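Side-chain contacts in uncharacterized protein (Pyrococcus furiosus, PDB 4XLZ), which probably removes an acetyl group from N,N'-diacetylchitobiose, as a member of the CE-14 family of metal-binding deacetylases: residues A[101-106]-A[129-134]; A[123-128]-A[163-168]; A[203-208]-A[244-249]. One frame throughout, in Å; residues are numbered along the deposited sequence.

Contact 1. Residues A[101-106]-A[129-134]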
loop_
_atom_site.group_PDB
_atom_site.type_symbol
_atom_site.label_atom_id
_atom_site.label_comp_id
_atom_site.label_asym_id
_atom_site.label_seq_id
_atom_site.Cartn_x
_atom_site.Cartn_y
_atom_site.Cartn_z
ATOM N N VAL A 101 -15.553 -12.737 -31.655
ATOM C CA VAL A 101 -15.790 -11.871 -30.435
ATOM C C VAL A 101 -15.964 -10.414 -30.903
ATOM O O VAL A 101 -15.103 -9.894 -31.671
ATOM C CB VAL A 101 -14.507 -12.059 -29.521
ATOM C CG1 VAL A 101 -14.498 -10.963 -28.290
ATOM C CG2 VAL A 101 -14.439 -13.432 -29.043
ATOM N N ARG A 102 -16.962 -9.734 -30.324
ATOM C CA ARG A 102 -17.200 -8.390 -30.814
ATOM C C ARG A 102 -17.059 -7.315 -29.749
ATOM O O ARG A 102 -17.351 -6.157 -30.017
ATOM C CB ARG A 102 -18.698 -8.252 -31.274
ATOM C CG ARG A 102 -19.008 -9.124 -32.541
ATOM C CD ARG A 102 -20.533 -9.301 -32.744
ATOM N NE ARG A 102 -20.733 -10.612 -33.394
ATOM C CZ ARG A 102 -20.503 -10.874 -34.693
ATOM N NH1 ARG A 102 -20.113 -9.919 -35.534
ATOM N NH2 ARG A 102 -20.677 -12.100 -35.168
ATOM N N LYS A 103 -16.665 -7.682 -28.529
ATOM C CA LYS A 103 -16.585 -6.623 -27.487
ATOM C C LYS A 103 -15.427 -7.001 -26.520
ATOM O O LYS A 103 -15.377 -8.141 -26.063
ATOM C CB LYS A 103 -17.852 -6.538 -26.703
ATOM C CG LYS A 103 -17.854 -5.361 -25.708
ATOM C CD LYS A 103 -19.160 -5.334 -24.862
ATOM C CE LYS A 103 -20.413 -4.809 -25.542
ATOM N NZ LYS A 103 -21.524 -4.424 -24.439
ATOM N N ILE A 104 -14.596 -6.008 -26.302
ATOM C CA ILE A 104 -13.425 -6.226 -25.356
ATOM C C ILE A 104 -13.481 -5.028 -24.390
ATOM O O ILE A 104 -13.514 -3.837 -24.820
ATOM C CB ILE A 104 -12.112 -6.170 -26.112
ATOM C CG1 ILE A 104 -12.038 -7.344 -27.184
ATOM C CG2 ILE A 104 -10.981 -6.359 -25.078
ATOM C CD1 ILE A 104 -10.869 -7.089 -28.186
ATOM N N TYR A 105 -13.484 -5.331 -23.067
ATOM C CA TYR A 105 -13.215 -4.277 -22.059
ATOM C C TYR A 105 -11.740 -4.289 -21.673
ATOM O O TYR A 105 -11.249 -5.404 -21.339
ATOM C CB TYR A 105 -13.991 -4.562 -20.771
ATOM C CG TYR A 105 -15.480 -4.401 -20.894
ATOM C CD1 TYR A 105 -16.324 -5.451 -21.368
ATOM C CD2 TYR A 105 -16.080 -3.218 -20.441
ATOM C CE1 TYR A 105 -17.722 -5.251 -21.407
ATOM C CE2 TYR A 105 -17.452 -3.038 -20.509
ATOM C CZ TYR A 105 -18.235 -4.046 -20.954
ATOM O OH TYR A 105 -19.641 -3.877 -20.971
ATOM N N TRP A 106 -11.104 -3.194 -21.741
ATOM C CA TRP A 106 -9.667 -3.069 -21.441
ATOM C C TRP A 106 -9.527 -2.418 -20.101
ATOM O O TRP A 106 -9.873 -1.223 -19.918
ATOM C CB TRP A 106 -8.960 -2.159 -22.464
ATOM C CG TRP A 106 -9.037 -2.714 -23.900
ATOM C CD1 TRP A 106 -9.968 -2.358 -24.855
ATOM C CD2 TRP A 106 -8.186 -3.667 -24.458
ATOM N NE1 TRP A 106 -9.604 -3.038 -26.087
ATOM C CE2 TRP A 106 -8.560 -3.851 -25.790
ATOM C CE3 TRP A 106 -7.095 -4.362 -23.944
ATOM C CZ2 TRP A 106 -7.844 -4.717 -26.666
ATOM C CZ3 TRP A 106 -6.340 -5.254 -24.781
ATOM C CH2 TRP A 106 -6.769 -5.389 -26.130
ATOM N N ARG A 129 -21.848 -7.008 -13.403
ATOM C CA ARG A 129 -23.221 -6.580 -13.113
ATOM C C ARG A 129 -23.767 -5.884 -14.330
ATOM O O ARG A 129 -25.028 -6.047 -14.536
ATOM C CB ARG A 129 -23.230 -5.651 -11.935
ATOM C CG ARG A 129 -22.946 -6.384 -10.619
ATOM C CD ARG A 129 -22.806 -5.283 -9.520
ATOM N NE ARG A 129 -22.669 -6.024 -8.194
ATOM C CZ ARG A 129 -22.271 -5.425 -7.032
ATOM N NH1 ARG A 129 -22.301 -6.149 -5.907
ATOM N NH2 ARG A 129 -21.823 -4.154 -7.058
ATOM N N LYS A 130 -23.012 -5.180 -15.121
ATOM C CA LYS A 130 -23.587 -4.525 -16.371
ATOM C C LYS A 130 -23.980 -5.605 -17.380
ATOM O O LYS A 130 -25.097 -5.564 -17.958
ATOM C CB LYS A 130 -22.546 -3.629 -16.951
ATOM C CG LYS A 130 -23.000 -2.989 -18.296
ATOM C CD LYS A 130 -24.064 -1.954 -18.183
ATOM C CE LYS A 130 -24.478 -1.543 -19.726
ATOM N NZ LYS A 130 -25.381 -0.341 -19.490
ATOM N N GLU A 131 -23.102 -6.596 -17.598
ATOM C CA GLU A 131 -23.329 -7.507 -18.716
ATOM C C GLU A 131 -24.170 -8.670 -18.315
ATOM O O GLU A 131 -24.775 -9.347 -19.232
ATOM C CB GLU A 131 -21.942 -7.977 -19.272
ATOM C CG GLU A 131 -21.176 -6.929 -20.003
ATOM C CD GLU A 131 -21.709 -6.564 -21.419
ATOM O OE1 GLU A 131 -21.118 -5.674 -21.971
ATOM O OE2 GLU A 131 -22.714 -7.241 -21.826
ATOM N N LYS A 132 -24.273 -9.070 -17.048
ATOM C CA LYS A 132 -25.049 -10.216 -16.560
ATOM C C LYS A 132 -24.708 -11.520 -17.291
ATOM O O LYS A 132 -25.601 -12.186 -17.914
ATOM C CB LYS A 132 -26.570 -9.878 -16.725
ATOM C CG LYS A 132 -26.917 -8.769 -15.766
ATOM C CD LYS A 132 -28.457 -8.448 -15.824
ATOM C CE LYS A 132 -29.056 -7.707 -14.545
ATOM N NZ LYS A 132 -28.904 -8.391 -13.079
ATOM N N PRO A 133 -23.438 -11.887 -17.400
ATOM C CA PRO A 133 -23.089 -13.076 -18.164
ATOM C C PRO A 133 -23.544 -14.340 -17.474
ATOM O O PRO A 133 -23.555 -14.532 -16.205
ATOM C CB PRO A 133 -21.532 -13.032 -18.201
ATOM C CG PRO A 133 -21.194 -12.344 -16.809
ATOM C CD PRO A 133 -22.238 -11.196 -16.852
ATOM N N ASP A 134 -23.831 -15.364 -18.305
ATOM C CA ASP A 134 -24.153 -16.681 -17.735
ATOM C C ASP A 134 -22.916 -17.417 -17.230
ATOM O O ASP A 134 -23.002 -18.196 -16.284
ATOM C CB ASP A 134 -24.880 -17.670 -18.834
ATOM C CG ASP A 134 -26.039 -16.964 -19.442
ATOM O OD1 ASP A 134 -25.977 -16.546 -20.583
ATOM O OD2 ASP A 134 -27.006 -16.695 -18.655
HETATM O O HOH W 1 -23.378 -6.993 -24.436
#

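Contact 2. Residues A[123-128]-A[163-168]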
loop_
_atom_site.group_PDB
_atom_site.type_symbol
_atom_site.label_atom_id
_atom_site.label_comp_id
_atom_site.label_asym_id
_atom_site.label_seq_id
_atom_site.Cartn_x
_atom_site.Cartn_y
_atom_site.Cartn_z
ATOM N N ASP A 123 -13.671 -3.270 -10.493
ATOM C CA ASP A 123 -13.770 -3.119 -11.980
ATOM C C ASP A 123 -14.487 -4.376 -12.568
ATOM O O ASP A 123 -15.385 -4.308 -13.438
ATOM C CB ASP A 123 -12.361 -3.145 -12.570
ATOM C CG ASP A 123 -11.630 -1.904 -12.371
ATOM O OD1 ASP A 123 -12.265 -0.798 -12.154
ATOM O OD2 ASP A 123 -10.355 -2.021 -12.383
ATOM N N LEU A 124 -14.090 -5.592 -12.115
ATOM C CA LEU A 124 -14.687 -6.839 -12.612
ATOM C C LEU A 124 -16.144 -6.886 -12.254
ATOM O O LEU A 124 -16.988 -7.274 -13.045
ATOM C CB LEU A 124 -13.947 -8.089 -12.108
ATOM C CG LEU A 124 -12.517 -8.136 -12.648
ATOM C CD1 LEU A 124 -11.911 -9.453 -12.059
ATOM C CD2 LEU A 124 -12.471 -8.242 -14.198
ATOM N N VAL A 125 -16.505 -6.583 -10.979
ATOM C CA VAL A 125 -17.914 -6.651 -10.518
ATOM C C VAL A 125 -18.716 -5.587 -11.318
ATOM O O VAL A 125 -19.872 -5.983 -11.651
ATOM C CB VAL A 125 -17.917 -6.348 -9.059
ATOM C CG1 VAL A 125 -19.370 -6.067 -8.548
ATOM C CG2 VAL A 125 -17.355 -7.568 -8.270
ATOM N N LYS A 126 -18.202 -4.433 -11.647
ATOM C CA LYS A 126 -19.034 -3.439 -12.418
ATOM C C LYS A 126 -19.372 -4.049 -13.776
ATOM O O LYS A 126 -20.521 -3.995 -14.243
ATOM C CB LYS A 126 -18.123 -2.210 -12.661
ATOM C CG LYS A 126 -18.904 -1.096 -13.369
ATOM C CD LYS A 126 -18.272 0.397 -13.107
ATOM C CE LYS A 126 -17.041 0.500 -13.749
ATOM N NZ LYS A 126 -16.458 1.834 -13.106
ATOM N N ILE A 127 -18.408 -4.708 -14.434
ATOM C CA ILE A 127 -18.706 -5.270 -15.782
ATOM C C ILE A 127 -19.552 -6.437 -15.649
ATOM O O ILE A 127 -20.505 -6.652 -16.493
ATOM C CB ILE A 127 -17.360 -5.662 -16.416
ATOM C CG1 ILE A 127 -16.527 -4.393 -16.693
ATOM C CG2 ILE A 127 -17.651 -6.372 -17.809
ATOM C CD1 ILE A 127 -15.002 -4.643 -17.000
ATOM N N ILE A 128 -19.412 -7.365 -14.683
ATOM C CA ILE A 128 -20.271 -8.478 -14.513
ATOM C C ILE A 128 -21.715 -8.004 -14.269
ATOM O O ILE A 128 -22.611 -8.657 -14.792
ATOM C CB ILE A 128 -19.730 -9.414 -13.341
ATOM C CG1 ILE A 128 -18.390 -10.033 -13.861
ATOM C CG2 ILE A 128 -20.731 -10.515 -12.962
ATOM C CD1 ILE A 128 -17.649 -10.773 -12.695
ATOM N N ALA A 163 -18.073 -14.229 -7.148
ATOM C CA ALA A 163 -18.805 -14.433 -5.883
ATOM C C ALA A 163 -19.341 -13.084 -5.421
ATOM O O ALA A 163 -20.510 -12.953 -4.965
ATOM C CB ALA A 163 -17.859 -14.945 -4.842
ATOM N N PHE A 164 -18.514 -12.017 -5.450
ATOM C CA PHE A 164 -18.936 -10.763 -4.759
ATOM C C PHE A 164 -19.861 -9.953 -5.546
ATOM O O PHE A 164 -20.581 -9.045 -5.009
ATOM C CB PHE A 164 -17.654 -9.916 -4.447
ATOM C CG PHE A 164 -16.695 -10.612 -3.454
ATOM C CD1 PHE A 164 -17.024 -11.724 -2.698
ATOM C CD2 PHE A 164 -15.398 -10.106 -3.421
ATOM C CE1 PHE A 164 -16.036 -12.334 -1.837
ATOM C CE2 PHE A 164 -14.416 -10.693 -2.580
ATOM C CZ PHE A 164 -14.717 -11.807 -1.855
ATOM N N SER A 165 -19.994 -10.265 -6.876
ATOM C CA SER A 165 -21.031 -9.554 -7.667
ATOM C C SER A 165 -22.440 -9.824 -7.194
ATOM O O SER A 165 -23.286 -8.885 -7.481
ATOM C CB SER A 165 -20.961 -10.108 -9.133
ATOM O OG SER A 165 -19.781 -9.643 -9.775
ATOM N N GLN A 166 -22.632 -10.856 -6.401
ATOM C CA GLN A 166 -24.031 -11.246 -5.883
ATOM C C GLN A 166 -24.313 -10.425 -4.633
ATOM O O GLN A 166 -25.438 -10.522 -4.085
ATOM C CB GLN A 166 -24.056 -12.744 -5.441
ATOM C CG GLN A 166 -23.749 -13.494 -6.613
ATOM C CD GLN A 166 -23.947 -14.953 -6.378
ATOM O OE1 GLN A 166 -24.728 -15.361 -5.568
ATOM N NE2 GLN A 166 -23.258 -15.744 -7.162
ATOM N N LEU A 167 -23.348 -9.664 -4.100
ATOM C CA LEU A 167 -23.558 -9.130 -2.719
ATOM C C LEU A 167 -23.778 -7.682 -2.797
ATOM O O LEU A 167 -22.925 -6.858 -3.192
ATOM C CB LEU A 167 -22.182 -9.346 -1.895
ATOM C CG LEU A 167 -21.727 -10.765 -1.810
ATOM C CD1 LEU A 167 -20.373 -10.920 -1.072
ATOM C CD2 LEU A 167 -22.800 -11.672 -1.070
ATOM N N PRO A 168 -24.979 -7.190 -2.366
ATOM C CA PRO A 168 -25.319 -5.731 -2.601
ATOM C C PRO A 168 -24.463 -4.734 -1.748
ATOM O O PRO A 168 -24.352 -3.584 -2.107
ATOM C CB PRO A 168 -26.815 -5.639 -2.191
ATOM C CG PRO A 168 -27.065 -6.860 -1.393
ATOM C CD PRO A 168 -26.120 -8.036 -1.913
#

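Contact 3. Residues A[203-208]-A[244-249]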
loop_
_atom_site.group_PDB
_atom_site.type_symbol
_atom_site.label_atom_id
_atom_site.label_comp_id
_atom_site.label_asym_id
_atom_site.label_seq_id
_atom_site.Cartn_x
_atom_site.Cartn_y
_atom_site.Cartn_z
ATOM N N ASP A 203 -10.765 -29.912 -35.265
ATOM C CA ASP A 203 -10.971 -29.269 -36.605
ATOM C C ASP A 203 -10.836 -27.749 -36.630
ATOM O O ASP A 203 -10.868 -27.114 -37.692
ATOM C CB ASP A 203 -12.387 -29.622 -37.094
ATOM C CG ASP A 203 -12.496 -31.130 -37.473
ATOM O OD1 ASP A 203 -11.425 -31.792 -37.774
ATOM O OD2 ASP A 203 -13.654 -31.594 -37.400
ATOM N N LEU A 204 -10.666 -27.142 -35.430
ATOM C CA LEU A 204 -10.415 -25.703 -35.337
ATOM C C LEU A 204 -9.023 -25.352 -34.953
ATOM O O LEU A 204 -8.721 -24.178 -34.743
ATOM C CB LEU A 204 -11.355 -25.159 -34.214
ATOM C CG LEU A 204 -12.816 -25.181 -34.633
ATOM C CD1 LEU A 204 -13.706 -24.781 -33.439
ATOM C CD2 LEU A 204 -13.035 -24.207 -35.814
HETATM N N MSE A 205 -8.082 -26.307 -34.970
HETATM C CA MSE A 205 -6.757 -26.014 -34.553
HETATM C C MSE A 205 -6.109 -24.979 -35.445
HETATM O O MSE A 205 -5.370 -24.062 -34.991
HETATM C CB MSE A 205 -5.932 -27.334 -34.492
HETATM C CG MSE A 205 -4.526 -27.111 -34.024
HETATM SE SE MSE A 205 -4.445 -26.452 -32.168
HETATM C CE MSE A 205 -2.598 -27.099 -31.804
ATOM N N GLU A 206 -6.197 -25.109 -36.794
ATOM C CA GLU A 206 -5.496 -24.152 -37.567
ATOM C C GLU A 206 -6.066 -22.710 -37.418
ATOM O O GLU A 206 -5.290 -21.799 -37.471
ATOM C CB GLU A 206 -5.632 -24.598 -39.104
ATOM C CG GLU A 206 -4.779 -25.938 -39.369
ATOM C CD GLU A 206 -3.247 -25.846 -39.003
ATOM O OE1 GLU A 206 -2.879 -26.689 -38.221
ATOM O OE2 GLU A 206 -2.468 -24.921 -39.434
ATOM N N LEU A 207 -7.375 -22.602 -37.253
ATOM C CA LEU A 207 -8.007 -21.272 -36.971
ATOM C C LEU A 207 -7.436 -20.743 -35.595
ATOM O O LEU A 207 -7.080 -19.539 -35.558
ATOM C CB LEU A 207 -9.498 -21.404 -36.943
ATOM C CG LEU A 207 -10.182 -20.031 -36.611
ATOM C CD1 LEU A 207 -9.718 -18.913 -37.610
ATOM C CD2 LEU A 207 -11.717 -20.163 -36.493
ATOM N N LYS A 208 -7.425 -21.605 -34.594
ATOM C CA LYS A 208 -6.855 -21.164 -33.273
ATOM C C LYS A 208 -5.464 -20.659 -33.494
ATOM O O LYS A 208 -5.054 -19.573 -33.006
ATOM C CB LYS A 208 -6.824 -22.368 -32.324
ATOM C CG LYS A 208 -6.087 -21.956 -31.002
ATOM C CD LYS A 208 -6.279 -23.077 -30.027
ATOM C CE LYS A 208 -5.494 -22.573 -28.745
ATOM N NZ LYS A 208 -5.934 -23.272 -27.549
ATOM N N VAL A 244 -9.259 -37.646 -28.392
ATOM C CA VAL A 244 -9.230 -36.822 -29.591
ATOM C C VAL A 244 -7.842 -36.232 -29.747
ATOM O O VAL A 244 -6.989 -36.251 -28.853
ATOM C CB VAL A 244 -10.387 -35.718 -29.633
ATOM C CG1 VAL A 244 -11.738 -36.258 -29.381
ATOM C CG2 VAL A 244 -10.008 -34.544 -28.623
ATOM N N ARG A 245 -7.542 -35.784 -30.980
ATOM C CA ARG A 245 -6.190 -35.285 -31.271
ATOM C C ARG A 245 -5.885 -33.981 -30.420
ATOM O O ARG A 245 -4.851 -33.958 -29.829
ATOM C CB ARG A 245 -6.029 -34.969 -32.766
ATOM C CG ARG A 245 -4.611 -34.785 -33.135
ATOM C CD ARG A 245 -4.485 -34.482 -34.634
ATOM N NE ARG A 245 -3.078 -34.432 -34.977
ATOM C CZ ARG A 245 -2.583 -33.889 -36.146
ATOM N NH1 ARG A 245 -1.257 -33.924 -36.365
ATOM N NH2 ARG A 245 -3.341 -33.264 -37.085
ATOM N N TYR A 246 -6.765 -33.000 -30.560
ATOM C CA TYR A 246 -6.489 -31.672 -29.930
ATOM C C TYR A 246 -7.715 -31.312 -29.107
ATOM O O TYR A 246 -8.854 -31.301 -29.569
ATOM C CB TYR A 246 -6.291 -30.612 -31.031
ATOM C CG TYR A 246 -5.096 -30.891 -31.918
ATOM C CD1 TYR A 246 -3.858 -31.240 -31.354
ATOM C CD2 TYR A 246 -5.230 -30.642 -33.270
ATOM C CE1 TYR A 246 -2.701 -31.408 -32.223
ATOM C CE2 TYR A 246 -4.114 -30.806 -34.124
ATOM C CZ TYR A 246 -2.897 -31.181 -33.606
ATOM O OH TYR A 246 -1.722 -31.366 -34.308
ATOM N N GLY A 247 -7.414 -30.928 -27.840
ATOM C CA GLY A 247 -8.508 -30.491 -26.933
ATOM C C GLY A 247 -8.070 -29.215 -26.178
ATOM O O GLY A 247 -6.934 -28.825 -26.128
ATOM N N GLU A 248 -9.126 -28.549 -25.706
ATOM C CA GLU A 248 -8.925 -27.465 -24.676
ATOM C C GLU A 248 -9.593 -27.900 -23.375
ATOM O O GLU A 248 -10.705 -28.358 -23.353
ATOM C CB GLU A 248 -9.585 -26.166 -25.163
ATOM C CG GLU A 248 -8.681 -25.499 -26.225
ATOM C CD GLU A 248 -9.321 -24.291 -26.922
ATOM O OE1 GLU A 248 -10.470 -24.017 -26.659
ATOM O OE2 GLU A 248 -8.564 -23.670 -27.716
ATOM N N GLY A 249 -8.806 -27.756 -22.281
ATOM C CA GLY A 249 -9.322 -28.211 -21.025
ATOM C C GLY A 249 -9.802 -27.082 -20.081
ATOM O O GLY A 249 -9.211 -25.975 -20.100
#

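Contact 1. Residues A[101-106]-A[129-134]
Glu131 and Tyr105 leave their backbones in the same way, with CG anti to the carbonyl carbon (chi1 -71° and -69°), while Lys103 starts with CG anti to its backbone N and bends at chi3; the ends of Lys103 and Tyr105 converge on one carboxylate oxygen of Glu131. That oxygen, Glu131 OE1, takes two donors. Tyr105 OH gives it a short hydrogen bond, 2.5 Å to Glu131 OE1, reaching the oxygen on its anti side and 16° out of the carboxylate plane. Lys103 NZ comes to the syn lone pair of Glu131 OE1 at 2.8 Å and closes a salt bridge. Glu131 OE1 lies in the plane of the Tyr105 ring, at its edge, while the carboxylate as a whole is turned steeply against the ring, so acid and phenol meet without stacking.

The contact ties strand 103-109, the outermost of the parallel sheet within this chain, to the last turn of helix 118-131, in the alpha/beta core of the deacetylase domain. Lys103 and Tyr105, two apart on the strand, both point toward the helix, and a long lysine and a phenol are suited to bridging a backbone separation of 11.1 Å between the CA atoms of Lys103 and Glu131. A water accepts from Lys103 NZ and donates to Glu131 OE2, 2.7 Å away, and the same OE2 forms a salt bridge with Lys33. Two lysines and a phenol around a buried carboxylate would be expected to favour its ionised form. Tyr105 also packs on Asp176 of the second subunit.

Contact 2. Residues A[123-128]-A[163-168]
Ser165 is held between Val125 and Ile128, and the packing is apolar carbon against a hydroxyl. Val125 CG2 lies 3.5 Å from Ser165 OG, and Ile128 CG2 approaches the same Ser165 OG to 3.4 Å. Both methyl groups come from branched side chains on neighbouring turns of the helix, three residues apart. In Ile128, chi1 of -68° sets CG1 beside the backbone N and CG2 anti to it, turning the CG2 methyl to the serine. A residue as small as serine suits the spot, since the backbones are close here: the CA atoms of Val125 and Ser165 are 5.1 Å apart.

Helix 118-131 thus packs against the C-terminal end of helix 149-164, two helices flanking the parallel sheet. A type I beta turn runs from Phe164 to Leu167, with Leu167 N bonded to Phe164 O. A lighter apolar touch joins Val125 CG2 to Phe164 CB, 4.5 Å apart, while the phenyl ring itself leads away to meet Phe170.

Polar groups are satisfied outside the pair. Ser165 OG, buried among methyls, hydrogen-bonds to Ser161 O one turn back, and Ser165 O accepts from Arg129 NE.

Contact 3. Residues A[203-208]-A[244-249]
The first turn of helix 205-213 faces the start of strand 247-250, the nearest CA atoms being those of Met205 and Tyr246 at 7.3 Å. This strand pairs with 197-200 in a small two-stranded antiparallel sheet, and the contact fastens the helix that follows its first strand to the second strand. Leu204 occupies the N-cap position, and Lys208 N bonds back to Leu204 O, closing the first turn.

Met205, a selenomethionine in this crystal, lays its chain across the Tyr246 side chain at about a right angle. Its bend at chi2 (64°) brings the end of the chain over the ring: CE sits 4.3 Å from the centroid of the Tyr246 ring and only 8° off the normal, a CH-pi contact. Selenium is more oblique, 4.6 Å from the same centroid, which makes a Met-aromatic contact. Nearer the backbone, Met205 CB touches Tyr246 CD2 at 3.6 Å. The opposite face of the ring is covered by Arg245 CG, so the ring is sandwiched between two aliphatic groups. The flexible, polarisable side chain of the native methionine suits such a buried aromatic face; selenium stands in for its sulfur. At the rim, Tyr246 OH accepts a hydrogen bond from Arg232 NH1.

One turn along the helix, Lys208 runs out fully extended and meets Glu248 from the opposite direction, a buried salt bridge between long side chains. Each charge has further partners: Lys208 NZ also bonds to Ile46 O, while Gly50 N bonds to Glu248 OE2 and Thr51 OG1 to Glu248 OE1, which links the pair to helix 43-57. Lys208 NZ reaches Glu248 OE2 at 2.7 Å, on the anti side of that oxygen and 26° out of the carboxylate plane.

How the contacts relate
Contacts 1 and 2 share helix 118-131 and cross along the chain, their segments alternating; their centres lie about 13 Å apart. The first joins that helix to strand 103-109, outermost in the parallel sheet within this chain, the second to the end of helix 149-164, and the two contacts touch. One helix is therefore tied to both strand and neighbouring helix, and both contacts also touch the second subunit. Contact 3 comes later in sequence, in the two-stranded sheet region, about 25 Å from contact 1 and 32 Å from contact 2 (centre to centre). It lies across the chain's centre from contact 2, so it holds a separate part of the fold together.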